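Local coordinates for protein type VI secretion system component (PDB 2P5Z) that probably forms part of the type VI secretion apparatus, as a trimeric relative of the T4 phage tail proteins gp27 and gp5, at residues K314-S319 with S357-F362; T41-D46 with V108-R113; L24-D29 with S51-I56. All blocks are in the same frame, centred on the assembly; numbering follows the deposited sequence.

Contact 1: K314-S319 with S357-F362; sequences KGQSTS and SYELTF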
loop_
_atom_site.group_PDB
_atom_site.type_symbol
_atom_site.label_atom_id
_atom_site.label_comp_id
_atom_site.label_asym_id
_atom_site.label_seq_id
_atom_site.Cartn_x
_atom_site.Cartn_y
_atom_site.Cartn_z
ATOM N N LYS A 314 11.610 -7.237 -23.212
ATOM C CA LYS A 314 10.221 -7.150 -23.635
ATOM C C LYS A 314 10.026 -7.221 -25.149
ATOM O O LYS A 314 10.979 -7.145 -25.928
ATOM C CB LYS A 314 9.554 -5.902 -23.085
ATOM C CG LYS A 314 9.329 -5.902 -21.590
ATOM C CD LYS A 314 8.195 -4.955 -21.233
ATOM C CE LYS A 314 8.394 -4.354 -19.844
ATOM N NZ LYS A 314 9.666 -3.545 -19.777
ATOM N N GLY A 315 8.780 -7.371 -25.566
ATOM C CA GLY A 315 8.478 -7.494 -26.978
ATOM C C GLY A 315 7.008 -7.720 -27.270
ATOM O O GLY A 315 6.192 -7.810 -26.356
ATOM N N GLN A 316 6.678 -7.802 -28.559
ATOM C CA GLN A 316 5.308 -8.036 -29.007
ATOM C C GLN A 316 5.260 -9.161 -30.010
ATOM O O GLN A 316 6.254 -9.432 -30.685
ATOM C CB GLN A 316 4.714 -6.781 -29.614
ATOM C CG GLN A 316 3.975 -5.956 -28.622
ATOM C CD GLN A 316 3.879 -4.530 -29.049
ATOM O OE1 GLN A 316 4.893 -3.895 -29.345
ATOM N NE2 GLN A 316 2.665 -3.997 -29.078
ATOM N N SER A 317 4.104 -9.815 -30.101
ATOM C CA SER A 317 3.958 -10.970 -30.967
ATOM C C SER A 317 2.511 -11.296 -31.336
ATOM O O SER A 317 1.555 -10.801 -30.706
ATOM C CB SER A 317 4.596 -12.203 -30.340
ATOM O OG SER A 317 4.654 -13.252 -31.289
ATOM N N THR A 318 2.376 -12.135 -32.367
ATOM C CA THR A 318 1.087 -12.673 -32.806
ATOM C C THR A 318 1.054 -14.191 -32.676
ATOM O O THR A 318 0.032 -14.812 -32.969
ATOM C CB THR A 318 0.775 -12.331 -34.298
ATOM O OG1 THR A 318 1.872 -12.738 -35.138
ATOM C CG2 THR A 318 0.508 -10.856 -34.478
ATOM N N SER A 319 2.183 -14.782 -32.288
ATOM C CA SER A 319 2.263 -16.224 -32.035
ATOM C C SER A 319 1.315 -16.680 -30.928
ATOM O O SER A 319 1.318 -16.140 -29.839
ATOM C CB SER A 319 3.685 -16.636 -31.672
ATOM O OG SER A 319 3.700 -17.967 -31.183
ATOM N N SER A 357 -8.320 -8.900 -33.333
ATOM C CA SER A 357 -7.543 -10.140 -33.226
ATOM C C SER A 357 -6.136 -10.073 -32.595
ATOM O O SER A 357 -5.667 -9.026 -32.135
ATOM C CB SER A 357 -7.577 -10.982 -34.511
ATOM O OG SER A 357 -7.818 -12.349 -34.182
ATOM N N TYR A 358 -5.477 -11.225 -32.622
ATOM C CA TYR A 358 -4.560 -11.617 -31.573
ATOM C C TYR A 358 -3.199 -10.954 -31.550
ATOM O O TYR A 358 -2.432 -11.014 -32.510
ATOM C CB TYR A 358 -4.436 -13.136 -31.559
ATOM C CG TYR A 358 -3.636 -13.708 -30.415
ATOM C CD1 TYR A 358 -2.368 -14.233 -30.638
ATOM C CD2 TYR A 358 -4.154 -13.758 -29.124
ATOM C CE1 TYR A 358 -1.636 -14.782 -29.616
ATOM C CE2 TYR A 358 -3.420 -14.305 -28.089
ATOM C CZ TYR A 358 -2.161 -14.816 -28.346
ATOM O OH TYR A 358 -1.402 -15.372 -27.348
ATOM N N GLU A 359 -2.904 -10.344 -30.407
ATOM C CA GLU A 359 -1.634 -9.684 -30.166
ATOM C C GLU A 359 -1.251 -9.912 -28.710
ATOM O O GLU A 359 -2.116 -9.890 -27.829
ATOM C CB GLU A 359 -1.789 -8.187 -30.441
ATOM C CG GLU A 359 -0.491 -7.404 -30.438
ATOM C CD GLU A 359 -0.626 -6.065 -31.125
ATOM O OE1 GLU A 359 0.253 -5.205 -30.912
ATOM O OE2 GLU A 359 -1.608 -5.875 -31.879
ATOM N N LEU A 360 0.034 -10.132 -28.450
ATOM C CA LEU A 360 0.510 -10.206 -27.068
ATOM C C LEU A 360 1.772 -9.405 -26.814
ATOM O O LEU A 360 2.635 -9.347 -27.673
ATOM C CB LEU A 360 0.657 -11.666 -26.582
ATOM C CG LEU A 360 1.671 -12.781 -26.896
ATOM C CD1 LEU A 360 1.494 -13.274 -28.298
ATOM C CD2 LEU A 360 3.150 -12.443 -26.620
ATOM N N THR A 361 1.884 -8.786 -25.644
ATOM C CA THR A 361 3.167 -8.248 -25.201
ATOM C C THR A 361 3.791 -9.282 -24.245
ATOM O O THR A 361 3.078 -9.885 -23.448
ATOM C CB THR A 361 3.015 -6.894 -24.477
ATOM O OG1 THR A 361 2.339 -7.097 -23.231
ATOM C CG2 THR A 361 2.192 -5.905 -25.305
ATOM N N PHE A 362 5.101 -9.510 -24.332
ATOM C CA PHE A 362 5.739 -10.429 -23.405
ATOM C C PHE A 362 6.852 -9.803 -22.572
ATOM O O PHE A 362 7.527 -8.908 -23.038
ATOM C CB PHE A 362 6.243 -11.683 -24.119
ATOM C CG PHE A 362 7.386 -11.454 -25.076
ATOM C CD1 PHE A 362 8.713 -11.511 -24.645
ATOM C CD2 PHE A 362 7.141 -11.241 -26.435
ATOM C CE1 PHE A 362 9.772 -11.328 -25.538
ATOM C CE2 PHE A 362 8.195 -11.069 -27.336
ATOM C CZ PHE A 362 9.509 -11.106 -26.887
#

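Contact 2: T41-D46 with V108-R113; sequences TPFRYD and VRLEPR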
loop_
_atom_site.group_PDB
_atom_site.type_symbol
_atom_site.label_atom_id
_atom_site.label_comp_id
_atom_site.label_asym_id
_atom_site.label_seq_id
_atom_site.Cartn_x
_atom_site.Cartn_y
_atom_site.Cartn_z
ATOM N N THR A 41 2.544 -17.808 -10.914
ATOM C CA THR A 41 1.288 -17.180 -10.521
ATOM C C THR A 41 0.178 -17.780 -11.381
ATOM O O THR A 41 0.426 -18.177 -12.516
ATOM C CB THR A 41 1.335 -15.603 -10.596
ATOM O OG1 THR A 41 0.044 -15.095 -10.950
ATOM C CG2 THR A 41 2.287 -15.132 -11.597
ATOM N N PRO A 42 -1.031 -17.939 -10.814
ATOM C CA PRO A 42 -2.114 -18.462 -11.649
ATOM C C PRO A 42 -2.566 -17.442 -12.703
ATOM O O PRO A 42 -2.691 -16.252 -12.399
ATOM C CB PRO A 42 -3.238 -18.725 -10.641
ATOM C CG PRO A 42 -2.942 -17.822 -9.486
ATOM C CD PRO A 42 -1.451 -17.703 -9.421
ATOM N N PHE A 43 -2.821 -17.915 -13.923
ATOM C CA PHE A 43 -3.255 -17.038 -15.002
ATOM C C PHE A 43 -4.605 -16.413 -14.744
ATOM O O PHE A 43 -5.351 -16.892 -13.895
ATOM C CB PHE A 43 -3.217 -17.723 -16.383
ATOM C CG PHE A 43 -4.060 -18.955 -16.499
ATOM C CD1 PHE A 43 -5.436 -18.872 -16.742
ATOM C CD2 PHE A 43 -3.469 -20.216 -16.414
ATOM C CE1 PHE A 43 -6.216 -20.036 -16.866
ATOM C CE2 PHE A 43 -4.235 -21.379 -16.539
ATOM C CZ PHE A 43 -5.613 -21.283 -16.774
ATOM N N ARG A 44 -4.919 -15.339 -15.472
ATOM C CA ARG A 44 -6.236 -14.714 -15.351
ATOM C C ARG A 44 -6.751 -14.263 -16.717
ATOM O O ARG A 44 -6.047 -13.568 -17.444
ATOM C CB ARG A 44 -6.122 -13.529 -14.407
ATOM C CG ARG A 44 -7.428 -13.033 -13.904
ATOM C CD ARG A 44 -7.189 -12.157 -12.725
ATOM N NE ARG A 44 -6.880 -10.775 -13.085
ATOM C CZ ARG A 44 -6.710 -9.793 -12.197
ATOM N NH1 ARG A 44 -6.821 -10.047 -10.890
ATOM N NH2 ARG A 44 -6.441 -8.555 -12.610
ATOM N N TYR A 45 -7.963 -14.652 -17.093
ATOM C CA TYR A 45 -8.520 -14.212 -18.396
ATOM C C TYR A 45 -9.910 -13.624 -18.269
ATOM O O TYR A 45 -10.864 -14.322 -17.932
ATOM C CB TYR A 45 -8.563 -15.363 -19.390
ATOM C CG TYR A 45 -7.305 -15.547 -20.183
ATOM C CD1 TYR A 45 -6.112 -15.913 -19.574
ATOM C CD2 TYR A 45 -7.312 -15.392 -21.556
ATOM C CE1 TYR A 45 -4.944 -16.097 -20.312
ATOM C CE2 TYR A 45 -6.164 -15.585 -22.303
ATOM C CZ TYR A 45 -4.981 -15.920 -21.682
ATOM O OH TYR A 45 -3.840 -16.095 -22.435
ATOM N N ASP A 46 -10.036 -12.337 -18.544
ATOM C CA ASP A 46 -11.349 -11.716 -18.574
ATOM C C ASP A 46 -11.876 -11.748 -20.008
ATOM O O ASP A 46 -11.301 -11.147 -20.921
ATOM C CB ASP A 46 -11.291 -10.306 -17.993
ATOM C CG ASP A 46 -10.902 -10.304 -16.506
ATOM O OD1 ASP A 46 -11.578 -10.990 -15.704
ATOM O OD2 ASP A 46 -9.914 -9.619 -16.140
ATOM N N VAL A 108 -16.775 -13.154 -18.189
ATOM C CA VAL A 108 -16.346 -14.143 -17.223
ATOM C C VAL A 108 -14.852 -14.060 -16.949
ATOM O O VAL A 108 -14.060 -13.679 -17.823
ATOM C CB VAL A 108 -16.712 -15.598 -17.620
ATOM C CG1 VAL A 108 -18.218 -15.845 -17.481
ATOM C CG2 VAL A 108 -16.198 -15.939 -19.023
ATOM N N ARG A 109 -14.472 -14.418 -15.723
ATOM C CA ARG A 109 -13.072 -14.531 -15.378
ATOM C C ARG A 109 -12.699 -16.001 -15.367
ATOM O O ARG A 109 -13.357 -16.799 -14.734
ATOM C CB ARG A 109 -12.801 -13.892 -14.019
ATOM C CG ARG A 109 -11.348 -13.998 -13.566
ATOM C CD ARG A 109 -11.050 -12.975 -12.500
ATOM N NE ARG A 109 -10.501 -11.752 -13.076
ATOM C CZ ARG A 109 -10.427 -10.594 -12.434
ATOM N NH1 ARG A 109 -10.886 -10.500 -11.203
ATOM N NH2 ARG A 109 -9.917 -9.532 -13.027
ATOM N N LEU A 110 -11.652 -16.361 -16.086
ATOM C CA LEU A 110 -11.227 -17.739 -16.160
ATOM C C LEU A 110 -9.859 -17.858 -15.506
ATOM O O LEU A 110 -8.884 -17.217 -15.926
ATOM C CB LEU A 110 -11.164 -18.220 -17.613
ATOM C CG LEU A 110 -10.547 -19.622 -17.745
ATOM C CD1 LEU A 110 -11.514 -20.654 -17.160
ATOM C CD2 LEU A 110 -10.190 -19.985 -19.182
ATOM N N GLU A 111 -9.797 -18.659 -14.448
ATOM C CA GLU A 111 -8.561 -18.878 -13.711
ATOM C C GLU A 111 -8.387 -20.384 -13.572
ATOM O O GLU A 111 -9.367 -21.134 -13.672
ATOM C CB GLU A 111 -8.641 -18.202 -12.346
ATOM C CG GLU A 111 -8.948 -16.725 -12.411
ATOM C CD GLU A 111 -8.663 -15.990 -11.127
ATOM O OE1 GLU A 111 -9.637 -15.619 -10.432
ATOM O OE2 GLU A 111 -7.465 -15.770 -10.823
ATOM N N PRO A 112 -7.152 -20.845 -13.329
ATOM C CA PRO A 112 -7.014 -22.271 -13.078
ATOM C C PRO A 112 -7.497 -22.609 -11.649
ATOM O O PRO A 112 -7.798 -21.707 -10.844
ATOM C CB PRO A 112 -5.509 -22.476 -13.179
ATOM C CG PRO A 112 -4.954 -21.226 -12.687
ATOM C CD PRO A 112 -5.854 -20.152 -13.204
ATOM N N ARG A 113 -7.592 -23.894 -11.345
ATOM C CA ARG A 113 -8.144 -24.323 -10.065
ATOM C C ARG A 113 -7.238 -23.877 -8.897
ATOM O O ARG A 113 -7.742 -23.512 -7.828
ATOM C CB ARG A 113 -8.378 -25.838 -10.067
ATOM C CG ARG A 113 -9.600 -26.291 -10.862
ATOM C CD ARG A 113 -9.506 -27.782 -11.181
ATOM N NE ARG A 113 -8.322 -28.089 -11.987
ATOM C CZ ARG A 113 -7.739 -29.289 -12.057
ATOM N NH1 ARG A 113 -8.213 -30.307 -11.336
ATOM N NH2 ARG A 113 -6.666 -29.479 -12.831
HETATM O O HOH W 1 -5.054 -15.597 -11.559
#

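Contact 3: L24-D29 with S51-I56; sequences LQSPVD and SSDKAI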
loop_
_atom_site.group_PDB
_atom_site.type_symbol
_atom_site.label_atom_id
_atom_site.label_comp_id
_atom_site.label_asym_id
_atom_site.label_seq_id
_atom_site.Cartn_x
_atom_site.Cartn_y
_atom_site.Cartn_z
ATOM N N LEU A 24 -23.573 -25.185 -20.075
ATOM C CA LEU A 24 -24.225 -23.934 -20.435
ATOM C C LEU A 24 -24.973 -24.029 -21.762
ATOM O O LEU A 24 -24.364 -24.254 -22.813
ATOM C CB LEU A 24 -23.207 -22.785 -20.476
ATOM C CG LEU A 24 -23.793 -21.382 -20.596
ATOM C CD1 LEU A 24 -24.706 -21.063 -19.401
ATOM C CD2 LEU A 24 -22.687 -20.363 -20.719
ATOM N N GLN A 25 -26.288 -23.845 -21.714
ATOM C CA GLN A 25 -27.089 -23.972 -22.926
ATOM C C GLN A 25 -27.015 -22.712 -23.759
ATOM O O GLN A 25 -27.021 -22.760 -24.993
ATOM C CB GLN A 25 -28.530 -24.284 -22.583
ATOM C CG GLN A 25 -28.655 -25.557 -21.804
ATOM C CD GLN A 25 -30.021 -26.164 -21.918
ATOM O OE1 GLN A 25 -30.159 -27.348 -22.228
ATOM N NE2 GLN A 25 -31.051 -25.353 -21.687
ATOM N N SER A 26 -26.945 -21.585 -23.070
ATOM C CA SER A 26 -26.808 -20.300 -23.717
ATOM C C SER A 26 -25.611 -20.278 -24.651
ATOM O O SER A 26 -24.522 -20.693 -24.266
ATOM C CB SER A 26 -26.669 -19.215 -22.665
ATOM O OG SER A 26 -27.754 -19.265 -21.762
ATOM N N PRO A 27 -25.834 -19.847 -25.900
ATOM C CA PRO A 27 -24.786 -19.705 -26.909
ATOM C C PRO A 27 -23.764 -18.684 -26.466
ATOM O O PRO A 27 -24.128 -17.661 -25.902
ATOM C CB PRO A 27 -25.544 -19.177 -28.133
ATOM C CG PRO A 27 -26.838 -18.616 -27.582
ATOM C CD PRO A 27 -27.165 -19.480 -26.421
ATOM N N VAL A 28 -22.489 -18.961 -26.691
ATOM C CA VAL A 28 -21.453 -18.057 -26.227
ATOM C C VAL A 28 -20.629 -17.599 -27.406
ATOM O O VAL A 28 -19.929 -18.391 -28.044
ATOM C CB VAL A 28 -20.535 -18.727 -25.155
ATOM C CG1 VAL A 28 -19.272 -17.890 -24.885
ATOM C CG2 VAL A 28 -21.304 -18.962 -23.868
ATOM N N ASP A 29 -20.708 -16.308 -27.690
ATOM C CA ASP A 29 -19.998 -15.748 -28.816
ATOM C C ASP A 29 -18.995 -14.691 -28.334
ATOM O O ASP A 29 -19.385 -13.612 -27.894
ATOM C CB ASP A 29 -21.012 -15.170 -29.798
ATOM C CG ASP A 29 -20.398 -14.789 -31.126
ATOM O OD1 ASP A 29 -19.307 -15.321 -31.465
ATOM O OD2 ASP A 29 -21.018 -13.953 -31.837
ATOM N N SER A 51 -24.548 -13.175 -26.176
ATOM C CA SER A 51 -25.446 -14.320 -26.195
ATOM C C SER A 51 -26.890 -13.891 -26.505
ATOM O O SER A 51 -27.314 -12.783 -26.157
ATOM C CB SER A 51 -25.406 -15.043 -24.854
ATOM O OG SER A 51 -26.297 -16.150 -24.845
ATOM N N SER A 52 -27.642 -14.789 -27.139
ATOM C CA SER A 52 -29.076 -14.584 -27.401
ATOM C C SER A 52 -29.873 -14.632 -26.102
ATOM O O SER A 52 -30.950 -14.049 -25.993
ATOM C CB SER A 52 -29.597 -15.666 -28.342
ATOM O OG SER A 52 -28.543 -16.157 -29.151
ATOM N N ASP A 53 -29.336 -15.349 -25.125
ATOM C CA ASP A 53 -29.932 -15.410 -23.798
ATOM C C ASP A 53 -29.667 -14.088 -23.040
ATOM O O ASP A 53 -28.531 -13.752 -22.702
ATOM C CB ASP A 53 -29.341 -16.609 -23.081
ATOM C CG ASP A 53 -30.001 -16.902 -21.768
ATOM O OD1 ASP A 53 -30.700 -16.024 -21.195
ATOM O OD2 ASP A 53 -29.793 -18.042 -21.294
ATOM N N LYS A 54 -30.735 -13.350 -22.786
ATOM C CA LYS A 54 -30.645 -12.069 -22.098
ATOM C C LYS A 54 -30.780 -12.189 -20.576
ATOM O O LYS A 54 -30.998 -11.183 -19.903
ATOM C CB LYS A 54 -31.696 -11.097 -22.642
ATOM C CG LYS A 54 -31.721 -11.039 -24.150
ATOM C CD LYS A 54 -32.119 -9.665 -24.658
ATOM C CE LYS A 54 -33.587 -9.361 -24.394
ATOM N NZ LYS A 54 -33.850 -7.914 -24.639
ATOM N N ALA A 55 -30.642 -13.406 -20.044
ATOM C CA ALA A 55 -30.757 -13.657 -18.603
ATOM C C ALA A 55 -29.956 -14.872 -18.148
ATOM O O ALA A 55 -30.476 -15.708 -17.422
ATOM C CB ALA A 55 -32.224 -13.823 -18.205
ATOM N N ILE A 56 -28.701 -14.985 -18.584
ATOM C CA ILE A 56 -27.808 -16.006 -18.041
ATOM C C ILE A 56 -27.631 -15.720 -16.553
ATOM O O ILE A 56 -27.278 -14.595 -16.167
ATOM C CB ILE A 56 -26.436 -15.996 -18.720
ATOM C CG1 ILE A 56 -26.582 -16.113 -20.240
ATOM C CG2 ILE A 56 -25.565 -17.122 -18.178
ATOM C CD1 ILE A 56 -25.258 -16.326 -20.959
#

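Contact 1: K314-S319 with S357-F362
G315 and F362 form a hydrogen-bonded pair in an antiparallel beta ladder, where strands 314-317 and 359-362 run at 167° to each other with their axes 4.6 Å apart. Q316 with T361 is the next, non-hydrogen-bonded pair, and S317 with L360 is hydrogen-bonded again. The evidence for the ladder is four backbone bonds, three of them sound. F362 N reaches G315 O at 2.9 Å, and L360 N reaches S317 O at 2.8 Å, with an angle of 165° at the hydrogen. S317 N donates to L360 O, whereas the bond from G315 N to F362 O is weak. The carbonyls of G315, S317, L360 and F362 each take a CA-H contact as well, so all four are met twice. Backbone hydrogen bonds also join Q316 to W231 and E359 to S351, which places both strands inside a wider sheet.

Beyond the ladder, the hydroxyl of S317 is held between partners: OG accepts from S319 N at 3.1 Å, an ST turn, and is also hydrogen-bonded to A229 O. T318 OG1 pairs with A229 N. The ring of Y358 turns its edge to two carbonyls, with CE1 3.3 Å from S319 O and CD1 close to T318 O. On the face that carries F362 and L360, chi1 of 68° sets CG of F362 between the backbone N and the carbonyl carbon, and the ring lies with one face over G315, whose CA is 3.9 Å from the ring centroid.

Contact 2: T41-D46 with V108-R113
D46 OD2 is held by two arginines: R109 NH2 donates to its syn lone pair at 3.1 Å, and R36 forms a salt bridge to it. D46 OD1 meets R109 NE at 2.9 Å, also a salt bridge. This two-pronged grip between D46 and R109 lies on an antiparallel ladder between strands 44-46 and 108-111, in the part of the chain assigned to the phage tail baseplate family. The carboxylate and guanidinium planes are 47° apart, so the pairing is twisted rather than flat.

The guanidinium of R44 lies flat on that of R109, centres 3.8 Å apart and planes at 18°. R109 NH2 stands over the centre of the R44 plane. Two like charges stacked so closely would repel, and D46 probably offsets part of that cost.

Y45 and L110 make the hydrogen-bonded pair of the ladder, through both backbone bonds. Towards P42 and P112 apolar contacts take over much of the interface: P42 CB touches P112 CG. The F43 ring, which meets F188 edge-to-face, takes P112 on one face as a CH-pi contact: P112 CD stands 3.6 Å from the centroid of the F43 ring, only 7° off its normal.

Contact 3: L24-D29 with S51-I56
S26 meets D53 and I56 where two irregular segments, 24-29 and 51-56, come together beside the strands they adjoin. The first precedes strand 29-38 and the second follows strand 44-51, two strands paired antiparallel, so the contact joins loops at one end of that pair.

Followed outward, the side chain of S26 starts at CB, which points toward the other segment and packs 3.6 Å from I56 CD1. Its tip, OG, lies anti to the carbonyl carbon (chi1 -55°) and is modelled next to D53 OD2. The separation is too short to be trusted at 2.6 Å resolution, so the geometry of this hydroxyl-carboxylate bond is doubtful. The other carboxylate oxygen, D53 OD1, accepts from A55 N at 2.9 Å, an Asx turn. That backbone N-H meets OD1 on its anti side and 31° out of the carboxylate plane.

A second hydroxyl works in both directions. S51 OG donates to P27 O at 2.8 Å, lying in the plane of that carbonyl, and accepts from D53 N at 3.2 Å in an ST turn. The P27 ring rests against the serines, its CG 3.4 Å from S52 OG. L24 CD1 adds a looser apolar touch to I56 CG2, at 4.2 Å.

Nearby, Y106 OH bonds to D53 O and I56 N, and K54 forms a salt bridge with D334 of a second subunit. With S51 OG donating to P27 O while accepting from D53 N, one hydroxyl couples the neighbouring loop to the turn of its own segment, so the placing of P27 and the shape of that turn are probably interdependent.

Contacts 1 and 2 are both antiparallel ladders, with centres about 19 Å apart and nearest atoms about 6 Å apart. Strand 343-353 connects them through the strand network: it pairs with 359-366 of contact 1 and with 29-38, which in turn pairs with 44-51 of contact 2. Contact 3 lies at the ends of 29-38 and 44-51, its centre about 21 Å from that of contact 2 and about 30 Å from that of contact 1. Along the sequence, the segments of contacts 2 and 3 alternate, whereas contact 1 opens after both have closed. Of the three, contact 3 alone has a residue reaching another subunit.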